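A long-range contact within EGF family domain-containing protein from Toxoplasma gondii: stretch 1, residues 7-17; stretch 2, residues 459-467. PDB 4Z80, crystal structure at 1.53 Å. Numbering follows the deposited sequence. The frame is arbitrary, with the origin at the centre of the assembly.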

# COMPACT_ATOMS: atom_id res chain seq x y z
N SER A 7 -17.06 33.62 -1.62
CA SER A 7 -15.78 34.22 -1.98
C SER A 7 -14.93 33.26 -2.80
O SER A 7 -14.59 32.16 -2.34
CB SER A 7 -15.01 34.64 -0.72
OG SER A 7 -13.63 34.85 -1.01
N THR A 8 -14.58 33.68 -4.01
CA THR A 8 -13.76 32.86 -4.88
C THR A 8 -12.38 32.64 -4.29
O THR A 8 -11.83 31.55 -4.43
CB THR A 8 -13.62 33.48 -6.27
OG1 THR A 8 -13.23 34.85 -6.14
CG2 THR A 8 -14.93 33.41 -7.03
N SER A 9 -11.81 33.65 -3.63
CA SER A 9 -10.46 33.50 -3.07
C SER A 9 -10.44 32.41 -1.99
O SER A 9 -9.51 31.61 -1.93
CB SER A 9 -9.95 34.82 -2.49
OG SER A 9 -10.67 35.20 -1.33
N THR A 10 -11.48 32.37 -1.16
CA THR A 10 -11.60 31.33 -0.14
C THR A 10 -11.82 29.96 -0.77
O THR A 10 -11.21 28.97 -0.37
CB THR A 10 -12.76 31.65 0.82
OG1 THR A 10 -12.47 32.88 1.50
CG2 THR A 10 -12.94 30.54 1.86
N SER A 11 -12.68 29.90 -1.78
CA SER A 11 -12.93 28.64 -2.46
C SER A 11 -11.69 28.13 -3.16
O SER A 11 -11.44 26.93 -3.19
CB SER A 11 -14.07 28.80 -3.46
OG SER A 11 -15.30 28.98 -2.79
N ARG A 12 -10.91 29.05 -3.72
CA ARG A 12 -9.66 28.69 -4.39
C ARG A 12 -8.68 28.09 -3.39
O ARG A 12 -8.05 27.07 -3.67
CB ARG A 12 -9.05 29.92 -5.07
CG ARG A 12 -7.67 29.68 -5.68
CD ARG A 12 -7.23 30.85 -6.54
NE ARG A 12 -8.26 31.19 -7.52
CZ ARG A 12 -9.06 32.25 -7.46
NH1 ARG A 12 -8.93 33.16 -6.49
NH2 ARG A 12 -9.98 32.43 -8.39
N ALA A 13 -8.54 28.73 -2.23
CA ALA A 13 -7.64 28.22 -1.20
C ALA A 13 -8.08 26.84 -0.72
O ALA A 13 -7.25 25.94 -0.53
CB ALA A 13 -7.57 29.19 -0.03
N THR A 14 -9.38 26.65 -0.55
CA THR A 14 -9.90 25.35 -0.11
C THR A 14 -9.58 24.26 -1.13
O THR A 14 -9.17 23.16 -0.75
CB THR A 14 -11.42 25.43 0.12
OG1 THR A 14 -11.68 26.26 1.25
CG2 THR A 14 -12.02 24.05 0.38
N TYR A 15 -9.75 24.57 -2.41
CA TYR A 15 -9.44 23.62 -3.46
C TYR A 15 -7.93 23.33 -3.51
O TYR A 15 -7.52 22.17 -3.57
CB TYR A 15 -9.92 24.13 -4.83
CG TYR A 15 -9.42 23.30 -5.99
CD1 TYR A 15 -9.98 22.06 -6.28
CD2 TYR A 15 -8.36 23.74 -6.78
CE1 TYR A 15 -9.50 21.28 -7.34
CE2 TYR A 15 -7.89 22.98 -7.84
CZ TYR A 15 -8.45 21.75 -8.11
OH TYR A 15 -7.96 21.01 -9.17
N MET A 16 -7.11 24.38 -3.49
CA MET A 16 -5.67 24.21 -3.67
C MET A 16 -5.00 23.50 -2.49
O MET A 16 -3.88 23.02 -2.63
CB MET A 16 -5.00 25.57 -3.90
CG MET A 16 -5.31 26.16 -5.28
SD MET A 16 -4.73 25.17 -6.65
CE MET A 16 -2.95 25.24 -6.43
N ASP A 17 -5.71 23.42 -1.37
CA ASP A 17 -5.23 22.68 -0.19
C ASP A 17 -4.89 21.24 -0.55
O ASP A 17 -4.00 20.64 0.06
CB ASP A 17 -6.31 22.74 0.90
CG ASP A 17 -5.92 22.02 2.18
OD1 ASP A 17 -4.77 22.14 2.64
OD2 ASP A 17 -6.81 21.35 2.74
N ASP A 459 -7.93 18.65 -16.73
CA ASP A 459 -7.96 20.00 -16.19
C ASP A 459 -8.07 20.01 -14.68
O ASP A 459 -8.69 19.14 -14.09
CB ASP A 459 -9.14 20.78 -16.76
CG ASP A 459 -9.09 20.88 -18.26
OD1 ASP A 459 -8.07 21.37 -18.78
OD2 ASP A 459 -10.08 20.47 -18.91
N PRO A 460 -7.48 21.03 -14.05
CA PRO A 460 -7.82 21.31 -12.65
C PRO A 460 -9.21 21.91 -12.59
O PRO A 460 -9.77 22.26 -13.62
CB PRO A 460 -6.77 22.33 -12.23
CG PRO A 460 -6.53 23.10 -13.50
CD PRO A 460 -6.62 22.09 -14.62
N ASP A 461 -9.77 22.03 -11.39
CA ASP A 461 -10.96 22.85 -11.20
C ASP A 461 -10.62 24.29 -11.60
O ASP A 461 -9.59 24.83 -11.20
CB ASP A 461 -11.43 22.77 -9.74
CG ASP A 461 -12.82 23.35 -9.54
OD1 ASP A 461 -13.06 24.50 -9.94
OD2 ASP A 461 -13.66 22.63 -8.96
N SER A 462 -11.48 24.90 -12.41
CA SER A 462 -11.22 26.25 -12.91
C SER A 462 -11.12 27.31 -11.80
O SER A 462 -10.58 28.39 -12.02
CB SER A 462 -12.30 26.66 -13.93
OG SER A 462 -13.59 26.65 -13.35
N ILE A 463 -11.62 26.99 -10.60
CA ILE A 463 -11.47 27.89 -9.46
C ILE A 463 -9.99 28.20 -9.17
O ILE A 463 -9.66 29.26 -8.64
CB ILE A 463 -12.11 27.28 -8.19
CG1 ILE A 463 -12.21 28.32 -7.06
CG2 ILE A 463 -11.34 26.08 -7.69
CD1 ILE A 463 -13.00 29.57 -7.41
N ALA A 464 -9.11 27.28 -9.56
CA ALA A 464 -7.67 27.44 -9.32
C ALA A 464 -6.98 28.43 -10.25
O ALA A 464 -5.92 28.95 -9.92
CB ALA A 464 -6.99 26.10 -9.44
N VAL A 465 -7.58 28.67 -11.41
CA VAL A 465 -6.90 29.36 -12.49
C VAL A 465 -7.14 30.87 -12.44
O VAL A 465 -8.28 31.33 -12.32
CB VAL A 465 -7.33 28.78 -13.85
CG1 VAL A 465 -6.67 29.51 -15.00
CG2 VAL A 465 -6.99 27.30 -13.92
N LEU A 466 -6.05 31.63 -12.49
CA LEU A 466 -6.10 33.09 -12.53
C LEU A 466 -5.24 33.59 -13.68
O LEU A 466 -4.30 32.92 -14.10
CB LEU A 466 -5.61 33.71 -11.21
CG LEU A 466 -6.49 33.51 -9.98
CD1 LEU A 466 -5.75 33.98 -8.73
CD2 LEU A 466 -7.81 34.24 -10.13
N PRO A 467 -5.56 34.78 -14.21
CA PRO A 467 -4.69 35.38 -15.22
C PRO A 467 -3.30 35.65 -14.66
O PRO A 467 -3.17 35.96 -13.47
CB PRO A 467 -5.40 36.69 -15.58
CG PRO A 467 -6.31 36.98 -14.43
CD PRO A 467 -6.70 35.65 -13.87

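Two hydrogen bonds join the N-terminal helix to the 459-467 segment. In the shorter, Arg12 NE donates to Ile463 O at 2.6 Å. The N-H...O angle is 132°, so the bond is short but bent. The Ile463 carbonyl lies at the edge of the guanidinium, near its plane. Arg12 NH2 is 3.2 Å from the same Ile463 O. The CA-to-CB bond of Arg12 points sideways, and the long side chain brings its end to the other segment.

In the second bond, the backbone Asp461 N donates to Tyr15 OH at 3.0 Å, with an angle of 159°. The phenol oxygen thus serves as acceptor for a main-chain NH. Asp461 also packs on the ring: its CB sits over one face, 3.7 Å from the Tyr15 centroid, in a CH-pi contact. Its OD1 accepts from Ile463 N at 3.0 Å, within its own segment.

Van der Waals contacts complete the interface. Leu466 CD2 lies over one face of the Arg12 guanidinium, 3.3 Å from NH2. Ile463 has the largest covered area, 107 Å². Its CG2 is 3.7 Å from Tyr15 CB, and its CD1 is 3.8 Å from Thr8 O. Ala464 CB meets both Tyr15 CE2, at 3.6 Å, and Met16 SD, at 3.7 Å.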